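Local coordinates for protein lactose Operon Repressor (Escherichia coli, PDB 1JYE) that represses transcription of the lactose operon by binding operator DNA as a LacI-family regulator, and releases it when a sugar inducer binds, at residues L169-L174 with A241-N246; L184-L189 with L196-W201; Y273-D278 with T288-F293. The protein carries 1 engineered substitution. One frame throughout, in Å; residues are numbered along the deposited sequence.

Overall arrangement
All three contacts belong to the same part of the chain but differ in chemistry with their place in it. Contacts 1 and 2 share one parallel sheet, in which strands 241-244 and 182-186 are neighbours: each lays a helix against it, and both are built from apolar groups. Contact 1 is wholly buried, whereas contact 2 has partly exposed leucines at its loop end. They touch where Ala245 meets Leu185, Arg197 and Trp201. Contact 3 joins a loop to strand 288-290, at the edge of another sheet; it is largely buried too, yet mostly polar, with backbone bonds, a carboxylate-amide pair and glycerol. Arg197 from contact 2 makes a cation-pi contact with its Tyr273, and Asn246 from contact 1 lies beside its Asp274.

Contact 1. Residues L169-L174 with A241-N246; sequences LGVEHL and AMLVAN
Leu174 of the helix and Leu243 of the strand lie alongside each other, pointing opposite ways, CD1 of Leu174 settling 3.6 Å from CG of Leu243. Both have CG anti to the carbonyl carbon (chi1 -66° and -78°), which brings their forked ends together. The other branch of Leu174 leans over the preceding inward-pointing strand residue, its CD2 lying 3.8 Å from CB of Ala241, where a small methyl leaves room for the forked leucine. Leu243 divides its own branches in the same way. The Leu243 and Val171 side chains cross at about a right angle, CD1 of Leu243 lying 3.8 Å from CG2 of Val171, while CD2 of Leu243 presses on the helix backbone, 3.7 Å from C of Gly170. Glycine suits that position because a CB there would come within 3.0 Å of Leu243 CD2. This is the helix-on-sheet layering of a Rossmann-like domain of the periplasmic binding protein type: segment 169-174, on helix 163-177, runs nearly antiparallel to strand 241-244, their axes 9.5 Å apart. Farther out, Trp201 and Val271 also pack on Leu243, and Tyr204 and Leu205 of helix 192-207 on Val171. Backbone bonds tie Leu243 to Ala183 and Leu185.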
ATOM      1  N   LEU A 169      -8.037 -23.873   0.629  1.00 14.06           N
ATOM      2  CA  LEU A 169      -7.253 -23.855  -0.604  1.00 14.00           C
ATOM      3  C   LEU A 169      -5.757 -23.959  -0.332  1.00 14.50           C
ATOM      4  O   LEU A 169      -5.054 -24.720  -0.995  1.00 14.61           O
ATOM      5  CB  LEU A 169      -7.541 -22.581  -1.405  1.00 13.78           C
ATOM      6  CG  LEU A 169      -8.855 -22.543  -2.189  1.00 16.28           C
ATOM      7  CD1 LEU A 169      -9.108 -21.134  -2.705  1.00 17.65           C
ATOM      8  CD2 LEU A 169      -8.790 -23.540  -3.340  1.00 17.89           C
ATOM      9  N   GLY A 170      -5.276 -23.190   0.643  1.00 12.50           N
ATOM     10  CA  GLY A 170      -3.864 -23.215   0.977  1.00 13.20           C
ATOM     11  C   GLY A 170      -3.436 -24.564   1.521  1.00 13.83           C
ATOM     12  O   GLY A 170      -2.426 -25.124   1.099  1.00 14.15           O
ATOM     13  N   VAL A 171      -4.210 -25.092   2.463  1.00 13.54           N
ATOM     14  CA  VAL A 171      -3.890 -26.386   3.053  1.00 14.26           C
ATOM     15  C   VAL A 171      -3.951 -27.509   2.022  1.00 14.81           C
ATOM     16  O   VAL A 171      -3.017 -28.305   1.908  1.00 16.23           O
ATOM     17  CB  VAL A 171      -4.856 -26.728   4.213  1.00 14.47           C
ATOM     18  CG1 VAL A 171      -4.642 -28.171   4.664  1.00 15.97           C
ATOM     19  CG2 VAL A 171      -4.621 -25.776   5.380  1.00 16.61           C
ATOM     20  N   GLU A 172      -5.043 -27.578   1.269  1.00 16.29           N
ATOM     21  CA  GLU A 172      -5.190 -28.638   0.278  1.00 17.43           C
ATOM     22  C   GLU A 172      -4.135 -28.589  -0.818  1.00 16.98           C
ATOM     23  O   GLU A 172      -3.724 -29.628  -1.334  1.00 17.04           O
ATOM     24  CB  GLU A 172      -6.603 -28.617  -0.314  1.00 17.52           C
ATOM     25  CG  GLU A 172      -7.643 -29.084   0.702  1.00 18.80           C
ATOM     26  CD  GLU A 172      -9.044 -29.217   0.143  1.00 20.92           C
ATOM     27  OE1 GLU A 172      -9.910 -29.732   0.879  1.00 20.94           O
ATOM     28  OE2 GLU A 172      -9.287 -28.810  -1.013  1.00 20.23           O
ATOM     29  N   HIS A 173      -3.685 -27.387  -1.161  1.00 16.21           N
ATOM     30  CA  HIS A 173      -2.656 -27.233  -2.184  1.00 15.48           C
ATOM     31  C   HIS A 173      -1.359 -27.890  -1.702  1.00 15.52           C
ATOM     32  O   HIS A 173      -0.742 -28.674  -2.428  1.00 16.39           O
ATOM     33  CB  HIS A 173      -2.420 -25.744  -2.468  1.00 15.31           C
ATOM     34  CG  HIS A 173      -1.354 -25.480  -3.487  1.00 18.20           C
ATOM     35  ND1 HIS A 173      -1.389 -26.015  -4.756  1.00 18.71           N
ATOM     36  CD2 HIS A 173      -0.231 -24.725  -3.427  1.00 19.27           C
ATOM     37  CE1 HIS A 173      -0.334 -25.599  -5.436  1.00 20.07           C
ATOM     38  NE2 HIS A 173       0.384 -24.815  -4.652  1.00 19.63           N
ATOM     39  N   LEU A 174      -0.955 -27.576  -0.474  1.00 15.07           N
ATOM     40  CA  LEU A 174       0.262 -28.133   0.106  1.00 15.89           C
ATOM     41  C   LEU A 174       0.143 -29.636   0.327  1.00 17.34           C
ATOM     42  O   LEU A 174       1.085 -30.386   0.068  1.00 16.70           O
ATOM     43  CB  LEU A 174       0.588 -27.435   1.430  1.00 15.84           C
ATOM     44  CG  LEU A 174       0.959 -25.954   1.280  1.00 14.24           C
ATOM     45  CD1 LEU A 174       1.213 -25.338   2.638  1.00 14.39           C
ATOM     46  CD2 LEU A 174       2.200 -25.832   0.395  1.00 14.66           C
ATOM     47  N   ALA A 241       7.073 -26.694   4.140  1.00 17.17           N
ATOM     48  CA  ALA A 241       6.134 -25.700   3.628  1.00 17.07           C
ATOM     49  C   ALA A 241       5.603 -24.795   4.733  1.00 15.91           C
ATOM     50  O   ALA A 241       5.520 -25.189   5.897  1.00 14.98           O
ATOM     51  CB  ALA A 241       4.970 -26.392   2.919  1.00 17.56           C
ATOM     52  N   MET A 242       5.243 -23.574   4.350  1.00 14.94           N
ATOM     53  CA  MET A 242       4.711 -22.598   5.288  1.00 15.16           C
ATOM     54  C   MET A 242       3.451 -21.939   4.746  1.00 14.80           C
ATOM     55  O   MET A 242       3.384 -21.585   3.570  1.00 15.64           O
ATOM     56  CB  MET A 242       5.740 -21.490   5.557  1.00 15.67           C
ATOM     57  CG  MET A 242       7.017 -21.922   6.256  1.00 17.92           C
ATOM     58  SD  MET A 242       8.130 -20.507   6.473  1.00 18.83           S
ATOM     59  CE  MET A 242       7.345 -19.643   7.818  1.00 18.92           C
ATOM     60  N   LEU A 243       2.445 -21.798   5.605  1.00 12.63           N
ATOM     61  CA  LEU A 243       1.216 -21.100   5.248  1.00 12.76           C
ATOM     62  C   LEU A 243       1.392 -19.761   5.961  1.00 13.10           C
ATOM     63  O   LEU A 243       1.533 -19.721   7.183  1.00 12.93           O
ATOM     64  CB  LEU A 243      -0.012 -21.845   5.791  1.00 13.08           C
ATOM     65  CG  LEU A 243      -0.406 -23.073   4.971  1.00 14.55           C
ATOM     66  CD1 LEU A 243      -1.319 -23.981   5.794  1.00 15.13           C
ATOM     67  CD2 LEU A 243      -1.090 -22.629   3.685  1.00 14.95           C
ATOM     68  N   VAL A 244       1.413 -18.668   5.200  1.00 12.51           N
ATOM     69  CA  VAL A 244       1.614 -17.340   5.779  1.00 13.74           C
ATOM     70  C   VAL A 244       0.361 -16.475   5.623  1.00 12.43           C
ATOM     71  O   VAL A 244      -0.288 -16.492   4.577  1.00 12.68           O
ATOM     72  CB  VAL A 244       2.840 -16.661   5.125  1.00 13.34           C
ATOM     73  CG1 VAL A 244       3.142 -15.343   5.815  1.00 14.64           C
ATOM     74  CG2 VAL A 244       4.043 -17.597   5.214  1.00 17.01           C
ATOM     75  N   ALA A 245       0.042 -15.713   6.670  1.00 13.04           N
ATOM     76  CA  ALA A 245      -1.174 -14.906   6.725  1.00 12.38           C
ATOM     77  C   ALA A 245      -1.379 -13.808   5.685  1.00 12.29           C
ATOM     78  O   ALA A 245      -2.509 -13.381   5.464  1.00 12.99           O
ATOM     79  CB  ALA A 245      -1.352 -14.339   8.136  1.00 15.40           C
ATOM     80  N   ASN A 246      -0.305 -13.318   5.080  1.00 12.69           N
ATOM     81  CA  ASN A 246      -0.469 -12.337   4.012  1.00 12.16           C
ATOM     82  C   ASN A 246       0.783 -12.307   3.160  1.00 12.14           C
ATOM     83  O   ASN A 246       1.805 -12.882   3.529  1.00 12.71           O
ATOM     84  CB  ASN A 246      -0.889 -10.947   4.551  1.00 12.76           C
ATOM     85  CG  ASN A 246       0.262 -10.127   5.113  1.00 11.82           C
ATOM     86  OD1 ASN A 246       1.328 -10.642   5.424  1.00 16.14           O
ATOM     87  ND2 ASN A 246       0.022  -8.822   5.268  1.00 14.67           N
TER

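Contact 2. Residues L184-L189 with L196-W201; sequences LLAGPL and LRLAGW
Leu198 and Trp201 reach strand residues Leu184 and Ala186 through different first torsions: Leu198 has CG anti to the backbone N (chi1 179°), whereas Trp201 has CG anti to the carbonyl carbon (chi1 -74°). Leu198 then spreads its two methyls along the strand, CD1 lying 3.9 Å from CD1 of Leu184 and CD2 3.9 Å from CB of Ala186, whose short side chain lets the helix come close. Past the strand end, Leu189 crosses Leu198 at about a right angle, its CD2 3.8 Å from CD2 of Leu198. The indole presents its benzene edge to the backbone: CH2 of Trp201 sits 3.6 Å from O of Leu185, near the ring plane, and that carbonyl also bonds to the backbone of Ala245. Leu184 CD2 approaches the ring obliquely, 4.0 Å from CE3 of Trp201. An alanine at Trp201 would probably open a gap between helix and sheet, leaving Leu184 without the ring it packs on and the Leu185 carbonyl without its aromatic neighbour. Segment axes 9.0 Å apart and nearly antiparallel (161°) fit a beta-alpha-beta crossover, here strand 182-186, helix 192-207 and strand 214-217, the repeating unit of a Rossmann-like domain.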
ATOM      1  N   LEU A 184       2.938 -22.645  10.402  1.00 14.03           N
ATOM      2  CA  LEU A 184       1.969 -21.576  10.207  1.00 14.48           C
ATOM      3  C   LEU A 184       2.499 -20.247  10.722  1.00 15.13           C
ATOM      4  O   LEU A 184       3.106 -20.186  11.788  1.00 14.95           O
ATOM      5  CB  LEU A 184       0.669 -21.887  10.956  1.00 14.64           C
ATOM      6  CG  LEU A 184       0.009 -23.249  10.727  1.00 14.71           C
ATOM      7  CD1 LEU A 184      -1.251 -23.348  11.593  1.00 15.31           C
ATOM      8  CD2 LEU A 184      -0.329 -23.426   9.259  1.00 15.69           C
ATOM      9  N   LEU A 185       2.277 -19.184   9.956  1.00 14.25           N
ATOM     10  CA  LEU A 185       2.684 -17.848  10.381  1.00 14.17           C
ATOM     11  C   LEU A 185       1.417 -17.014  10.298  1.00 13.81           C
ATOM     12  O   LEU A 185       1.021 -16.562   9.221  1.00 14.82           O
ATOM     13  CB  LEU A 185       3.769 -17.269   9.466  1.00 16.38           C
ATOM     14  CG  LEU A 185       4.156 -15.814   9.773  1.00 18.05           C
ATOM     15  CD1 LEU A 185       4.464 -15.647  11.259  1.00 20.89           C
ATOM     16  CD2 LEU A 185       5.363 -15.427   8.932  1.00 21.55           C
ATOM     17  N   ALA A 186       0.781 -16.831  11.449  1.00 13.30           N
ATOM     18  CA  ALA A 186      -0.473 -16.096  11.540  1.00 12.22           C
ATOM     19  C   ALA A 186      -0.305 -14.590  11.605  1.00 13.55           C
ATOM     20  O   ALA A 186       0.778 -14.082  11.898  1.00 14.13           O
ATOM     21  CB  ALA A 186      -1.255 -16.575  12.767  1.00 14.65           C
ATOM     22  N   GLY A 187      -1.394 -13.886  11.317  1.00 14.58           N
ATOM     23  CA  GLY A 187      -1.390 -12.439  11.402  1.00 14.27           C
ATOM     24  C   GLY A 187      -1.590 -12.108  12.872  1.00 15.51           C
ATOM     25  O   GLY A 187      -1.731 -13.022  13.685  1.00 14.05           O
ATOM     26  N   PRO A 188      -1.613 -10.824  13.250  1.00 14.77           N
ATOM     27  CA  PRO A 188      -1.801 -10.457  14.657  1.00 14.65           C
ATOM     28  C   PRO A 188      -3.160 -10.941  15.157  1.00 14.34           C
ATOM     29  O   PRO A 188      -4.198 -10.576  14.612  1.00 15.07           O
ATOM     30  CB  PRO A 188      -1.666  -8.936  14.634  1.00 15.72           C
ATOM     31  CG  PRO A 188      -2.177  -8.572  13.266  1.00 14.38           C
ATOM     32  CD  PRO A 188      -1.557  -9.630  12.388  1.00 15.33           C
ATOM     33  N   LEU A 189      -3.153 -11.763  16.201  1.00 15.57           N
ATOM     34  CA  LEU A 189      -4.407 -12.309  16.702  1.00 14.86           C
ATOM     35  C   LEU A 189      -5.382 -11.308  17.305  1.00 16.62           C
ATOM     36  O   LEU A 189      -6.481 -11.680  17.705  1.00 16.64           O
ATOM     37  CB  LEU A 189      -4.129 -13.462  17.675  1.00 16.70           C
ATOM     38  CG  LEU A 189      -3.365 -14.619  17.019  1.00 17.15           C
ATOM     39  CD1 LEU A 189      -3.287 -15.785  17.997  1.00 17.81           C
ATOM     40  CD2 LEU A 189      -4.062 -15.058  15.727  1.00 15.94           C
ATOM     41  N   LEU A 196      -9.632 -15.814  12.232  1.00 13.34           N
ATOM     42  CA  LEU A 196     -10.415 -16.703  11.378  1.00 14.48           C
ATOM     43  C   LEU A 196      -9.492 -17.494  10.459  1.00 14.49           C
ATOM     44  O   LEU A 196      -9.711 -18.685  10.212  1.00 13.80           O
ATOM     45  CB  LEU A 196     -11.413 -15.899  10.540  1.00 15.55           C
ATOM     46  CG  LEU A 196     -12.551 -15.226  11.310  1.00 16.98           C
ATOM     47  CD1 LEU A 196     -13.315 -14.291  10.375  1.00 18.12           C
ATOM     48  CD2 LEU A 196     -13.478 -16.292  11.892  1.00 19.25           C
ATOM     49  N   ARG A 197      -8.455 -16.830   9.959  1.00 12.88           N
ATOM     50  CA  ARG A 197      -7.493 -17.469   9.066  1.00 12.38           C
ATOM     51  C   ARG A 197      -6.718 -18.569   9.794  1.00 13.02           C
ATOM     52  O   ARG A 197      -6.566 -19.678   9.278  1.00 13.45           O
ATOM     53  CB  ARG A 197      -6.534 -16.406   8.510  1.00 14.07           C
ATOM     54  CG  ARG A 197      -5.649 -16.849   7.346  1.00 16.47           C
ATOM     55  CD  ARG A 197      -5.148 -15.603   6.597  1.00 16.36           C
ATOM     56  NE  ARG A 197      -6.293 -14.807   6.162  1.00 15.52           N
ATOM     57  CZ  ARG A 197      -6.254 -13.525   5.808  1.00 17.44           C
ATOM     58  NH1 ARG A 197      -5.110 -12.848   5.823  1.00 13.78           N
ATOM     59  NH2 ARG A 197      -7.376 -12.909   5.459  1.00 16.59           N
ATOM     60  N   LEU A 198      -6.240 -18.273  10.998  1.00 12.26           N
ATOM     61  CA  LEU A 198      -5.486 -19.266  11.756  1.00 12.61           C
ATOM     62  C   LEU A 198      -6.374 -20.454  12.129  1.00 12.03           C
ATOM     63  O   LEU A 198      -5.953 -21.607  12.017  1.00 12.55           O
ATOM     64  CB  LEU A 198      -4.889 -18.637  13.021  1.00 12.85           C
ATOM     65  CG  LEU A 198      -4.084 -19.574  13.932  1.00 12.62           C
ATOM     66  CD1 LEU A 198      -2.979 -20.261  13.136  1.00 13.79           C
ATOM     67  CD2 LEU A 198      -3.494 -18.770  15.088  1.00 13.48           C
ATOM     68  N   ALA A 199      -7.601 -20.177  12.562  1.00 12.42           N
ATOM     69  CA  ALA A 199      -8.522 -21.251  12.940  1.00 13.43           C
ATOM     70  C   ALA A 199      -8.803 -22.137  11.735  1.00 14.06           C
ATOM     71  O   ALA A 199      -8.904 -23.361  11.858  1.00 13.79           O
ATOM     72  CB  ALA A 199      -9.821 -20.667  13.478  1.00 14.98           C
ATOM     73  N   GLY A 200      -8.931 -21.506  10.572  1.00 14.63           N
ATOM     74  CA  GLY A 200      -9.190 -22.243   9.348  1.00 14.91           C
ATOM     75  C   GLY A 200      -8.047 -23.164   8.980  1.00 13.72           C
ATOM     76  O   GLY A 200      -8.280 -24.318   8.614  1.00 14.47           O
ATOM     77  N   TRP A 201      -6.812 -22.667   9.056  1.00 13.08           N
ATOM     78  CA  TRP A 201      -5.671 -23.511   8.734  1.00 12.78           C
ATOM     79  C   TRP A 201      -5.682 -24.745   9.620  1.00 13.75           C
ATOM     80  O   TRP A 201      -5.489 -25.858   9.140  1.00 14.45           O
ATOM     81  CB  TRP A 201      -4.345 -22.784   8.945  1.00 13.92           C
ATOM     82  CG  TRP A 201      -4.047 -21.767   7.908  1.00 12.00           C
ATOM     83  CD1 TRP A 201      -4.446 -21.782   6.605  1.00 13.06           C
ATOM     84  CD2 TRP A 201      -3.218 -20.614   8.066  1.00 13.29           C
ATOM     85  NE1 TRP A 201      -3.911 -20.704   5.935  1.00 12.87           N
ATOM     86  CE2 TRP A 201      -3.154 -19.972   6.810  1.00 12.87           C
ATOM     87  CE3 TRP A 201      -2.521 -20.061   9.146  1.00 14.87           C
ATOM     88  CZ2 TRP A 201      -2.415 -18.801   6.605  1.00 14.12           C
ATOM     89  CZ3 TRP A 201      -1.787 -18.896   8.943  1.00 17.01           C
ATOM     90  CH2 TRP A 201      -1.740 -18.282   7.680  1.00 14.41           C
TER

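Contact 3. Residues Y273-D278 with T288-F293; sequences YDDTED and TIKQDF. With GOL (glycerol), chain B.
Asp274 and Lys290 form a single beta bridge, in which Asp274 N donates to Ile289 O at 2.6 Å and Gln291 N to Asp274 O at 3.0 Å. Gln291 has CG anti to the carbonyl carbon (chi1 -64°) and is extended beyond it, which carries its amide to Asp274. Carboxylate and amide lie only 9° from coplanar, and the acid suits its place as acceptor for NE2 of Gln291, 2.7 Å from OD1 of Asp274. A glycerol, probably from the crystallisation liquor, donates O2 to OD1 of Asp274 and O1 to OD2, both at 2.6 Å, and its O3 accepts from Gln291 NE2. Arg197 and Asn246 bind it too, consistent with a polyol pocket of the kind that receives inducer sugars. The ring edge of Phe293 meets the carboxylate, CZ lying 3.4 Å from OD1 of Asp274. Tyr273 takes Ile289 CB over its ring face in a CH-pi contact, 3.8 Å from the centroid; a water joins its OH to Gln291 OE1. Asp275, salt-bridged to Arg326, rests its CB on Lys290. Strand 288-290 is the edge strand, pairing antiparallel with strand 316-324, Phe293 packs on helix 74-89, and Asp278 OD2 is hydrogen-bonded to NE2 of Gln248 of the second subunit.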
ATOM      1  N   TYR A 273      -1.141 -14.769   1.172  1.00 12.42           N
ATOM      2  CA  TYR A 273      -2.570 -14.487   1.232  1.00 13.26           C
ATOM      3  C   TYR A 273      -2.812 -13.024   0.863  1.00 15.19           C
ATOM      4  O   TYR A 273      -2.195 -12.134   1.448  1.00 15.52           O
ATOM      5  CB  TYR A 273      -3.092 -14.769   2.652  1.00 14.06           C
ATOM      6  CG  TYR A 273      -4.524 -15.268   2.734  1.00 14.94           C
ATOM      7  CD1 TYR A 273      -5.603 -14.432   2.437  1.00 14.25           C
ATOM      8  CD2 TYR A 273      -4.800 -16.579   3.130  1.00 16.29           C
ATOM      9  CE1 TYR A 273      -6.922 -14.891   2.538  1.00 15.38           C
ATOM     10  CE2 TYR A 273      -6.109 -17.043   3.233  1.00 15.69           C
ATOM     11  CZ  TYR A 273      -7.163 -16.199   2.939  1.00 15.56           C
ATOM     12  OH  TYR A 273      -8.457 -16.664   3.066  1.00 17.50           O
ATOM     13  N   ASP A 274      -3.698 -12.815  -0.117  1.00 13.79           N
ATOM     14  CA  ASP A 274      -4.116 -11.506  -0.639  1.00 16.25           C
ATOM     15  C   ASP A 274      -4.004 -11.382  -2.158  1.00 15.18           C
ATOM     16  O   ASP A 274      -4.940 -10.944  -2.823  1.00 14.37           O
ATOM     17  CB  ASP A 274      -3.303 -10.343  -0.048  1.00 16.53           C
ATOM     18  CG  ASP A 274      -3.699  -9.997   1.376  1.00 18.70           C
ATOM     19  OD1 ASP A 274      -4.754 -10.468   1.853  1.00 19.90           O
ATOM     20  OD2 ASP A 274      -2.948  -9.233   2.015  1.00 19.97           O
ATOM     21  N   ASP A 275      -2.851 -11.784  -2.680  1.00 15.77           N
ATOM     22  CA  ASP A 275      -2.501 -11.664  -4.095  1.00 17.38           C
ATOM     23  C   ASP A 275      -2.322 -10.182  -4.384  1.00 18.06           C
ATOM     24  O   ASP A 275      -3.049  -9.586  -5.186  1.00 17.07           O
ATOM     25  CB  ASP A 275      -3.554 -12.250  -5.049  1.00 18.32           C
ATOM     26  CG  ASP A 275      -3.112 -12.162  -6.510  1.00 21.46           C
ATOM     27  OD1 ASP A 275      -1.887 -12.082  -6.742  1.00 20.79           O
ATOM     28  OD2 ASP A 275      -3.964 -12.178  -7.425  1.00 21.27           O
ATOM     29  N   THR A 276      -1.360  -9.584  -3.691  1.00 18.46           N
ATOM     30  CA  THR A 276      -1.062  -8.171  -3.881  1.00 18.41           C
ATOM     31  C   THR A 276      -0.434  -8.011  -5.254  1.00 18.51           C
ATOM     32  O   THR A 276       0.088  -8.967  -5.824  1.00 17.88           O
ATOM     33  CB  THR A 276      -0.059  -7.662  -2.832  1.00 20.97           C
ATOM     34  OG1 THR A 276       1.199  -8.326  -3.013  1.00 20.13           O
ATOM     35  CG2 THR A 276      -0.572  -7.938  -1.428  1.00 20.17           C
ATOM     36  N   GLU A 277      -0.484  -6.797  -5.790  1.00 20.33           N
ATOM     37  CA  GLU A 277       0.098  -6.533  -7.095  1.00 22.96           C
ATOM     38  C   GLU A 277       1.574  -6.920  -7.092  1.00 21.78           C
ATOM     39  O   GLU A 277       2.067  -7.526  -8.041  1.00 23.72           O
ATOM     40  CB  GLU A 277      -0.070  -5.052  -7.434  1.00 27.37           C
ATOM     41  CG  GLU A 277      -1.520  -4.596  -7.369  1.00 34.22           C
ATOM     42  CD  GLU A 277      -1.666  -3.089  -7.295  1.00 38.69           C
ATOM     43  OE1 GLU A 277      -1.222  -2.402  -8.237  1.00 41.32           O
ATOM     44  OE2 GLU A 277      -2.228  -2.595  -6.289  1.00 40.66           O
ATOM     45  N   ASP A 278       2.270  -6.588  -6.009  1.00 19.76           N
ATOM     46  CA  ASP A 278       3.694  -6.897  -5.886  1.00 19.45           C
ATOM     47  C   ASP A 278       4.015  -8.391  -5.860  1.00 18.76           C
ATOM     48  O   ASP A 278       5.087  -8.799  -6.304  1.00 17.79           O
ATOM     49  CB  ASP A 278       4.274  -6.288  -4.603  1.00 20.52           C
ATOM     50  CG  ASP A 278       4.322  -4.772  -4.625  1.00 22.55           C
ATOM     51  OD1 ASP A 278       4.641  -4.190  -3.568  1.00 24.35           O
ATOM     52  OD2 ASP A 278       4.050  -4.165  -5.681  1.00 21.87           O
ATOM     53  N   THR A 288      -0.364 -17.670  -3.833  1.00 14.08           N
ATOM     54  CA  THR A 288      -1.140 -17.007  -2.798  1.00 14.75           C
ATOM     55  C   THR A 288      -2.647 -17.190  -2.974  1.00 14.93           C
ATOM     56  O   THR A 288      -3.099 -17.875  -3.891  1.00 15.39           O
ATOM     57  CB  THR A 288      -0.787 -15.496  -2.814  1.00 14.86           C
ATOM     58  OG1 THR A 288      -1.485 -14.808  -1.776  1.00 15.69           O
ATOM     59  CG2 THR A 288      -1.142 -14.888  -4.174  1.00 15.35           C
ATOM     60  N   ILE A 289      -3.411 -16.583  -2.070  1.00 13.83           N
ATOM     61  CA  ILE A 289      -4.868 -16.640  -2.106  1.00 13.36           C
ATOM     62  C   ILE A 289      -5.362 -15.253  -2.489  1.00 12.09           C
ATOM     63  O   ILE A 289      -5.109 -14.274  -1.783  1.00 13.06           O
ATOM     64  CB  ILE A 289      -5.458 -16.997  -0.729  1.00 13.55           C
ATOM     65  CG1 ILE A 289      -4.901 -18.343  -0.254  1.00 15.31           C
ATOM     66  CG2 ILE A 289      -6.979 -17.010  -0.804  1.00 14.00           C
ATOM     67  CD1 ILE A 289      -5.189 -19.503  -1.187  1.00 17.02           C
ATOM     68  N   LYS A 290      -6.069 -15.166  -3.606  1.00 12.80           N
ATOM     69  CA  LYS A 290      -6.564 -13.877  -4.056  1.00 13.57           C
ATOM     70  C   LYS A 290      -7.805 -13.375  -3.335  1.00 15.48           C
ATOM     71  O   LYS A 290      -8.824 -14.064  -3.270  1.00 15.82           O
ATOM     72  CB  LYS A 290      -6.851 -13.919  -5.560  1.00 14.35           C
ATOM     73  CG  LYS A 290      -7.458 -12.627  -6.103  1.00 17.96           C
ATOM     74  CD  LYS A 290      -7.677 -12.725  -7.609  1.00 22.21           C
ATOM     75  CE  LYS A 290      -8.269 -11.440  -8.169  1.00 24.93           C
ATOM     76  NZ  LYS A 290      -8.418 -11.516  -9.649  1.00 26.69           N
ATOM     77  N   GLN A 291      -7.698 -12.170  -2.782  1.00 15.94           N
ATOM     78  CA  GLN A 291      -8.816 -11.504  -2.123  1.00 16.27           C
ATOM     79  C   GLN A 291      -8.995 -10.246  -2.966  1.00 15.47           C
ATOM     80  O   GLN A 291      -8.148  -9.355  -2.940  1.00 16.41           O
ATOM     81  CB  GLN A 291      -8.484 -11.102  -0.685  1.00 17.75           C
ATOM     82  CG  GLN A 291      -8.197 -12.262   0.252  1.00 18.86           C
ATOM     83  CD  GLN A 291      -8.343 -11.866   1.706  1.00 19.58           C
ATOM     84  OE1 GLN A 291      -9.379 -12.117   2.327  1.00 21.83           O
ATOM     85  NE2 GLN A 291      -7.315 -11.227   2.254  1.00 19.11           N
ATOM     86  N   ASP A 292     -10.091 -10.184  -3.712  1.00 15.39           N
ATOM     87  CA  ASP A 292     -10.359  -9.044  -4.590  1.00 14.91           C
ATOM     88  C   ASP A 292     -10.851  -7.822  -3.813  1.00 13.59           C
ATOM     89  O   ASP A 292     -12.050  -7.554  -3.743  1.00 13.64           O
ATOM     90  CB  ASP A 292     -11.381  -9.462  -5.649  1.00 16.81           C
ATOM     91  CG  ASP A 292     -11.450  -8.492  -6.812  1.00 17.77           C
ATOM     92  OD1 ASP A 292     -11.980  -8.889  -7.871  1.00 20.42           O
ATOM     93  OD2 ASP A 292     -10.985  -7.341  -6.670  1.00 18.39           O
ATOM     94  N   PHE A 293      -9.910  -7.078  -3.238  1.00 14.00           N
ATOM     95  CA  PHE A 293     -10.244  -5.899  -2.446  1.00 15.09           C
ATOM     96  C   PHE A 293     -11.018  -4.849  -3.226  1.00 14.96           C
ATOM     97  O   PHE A 293     -11.866  -4.152  -2.667  1.00 15.55           O
ATOM     98  CB  PHE A 293      -8.974  -5.271  -1.863  1.00 14.99           C
ATOM     99  CG  PHE A 293      -8.203  -6.192  -0.961  1.00 17.52           C
ATOM    100  CD1 PHE A 293      -8.793  -6.724   0.182  1.00 19.23           C
ATOM    101  CD2 PHE A 293      -6.889  -6.537  -1.259  1.00 19.60           C
ATOM    102  CE1 PHE A 293      -8.086  -7.587   1.015  1.00 19.54           C
ATOM    103  CE2 PHE A 293      -6.172  -7.402  -0.429  1.00 20.31           C
ATOM    104  CZ  PHE A 293      -6.774  -7.926   0.708  1.00 20.55           C
TER
HETATM  105  C1  GOL B 350      -4.000  -8.400   5.398  1.00 21.60           C
HETATM  106  O1  GOL B 350      -2.978  -8.187   4.433  1.00 19.12           O
HETATM  107  C2  GOL B 350      -5.155  -9.178   4.768  1.00 23.55           C
HETATM  108  O2  GOL B 350      -4.718 -10.477   4.403  1.00 22.10           O
HETATM  109  C3  GOL B 350      -6.326  -9.286   5.740  1.00 26.84           C
HETATM  110  O3  GOL B 350      -7.366 -10.050   5.147  1.00 27.81           O
HETATM  111  O   HOH W   1     -10.354 -14.737   3.057  1.00 23.17           O
HETATM  112  O   HOH W   2      -5.738  -8.709  -4.153  1.00 23.96           O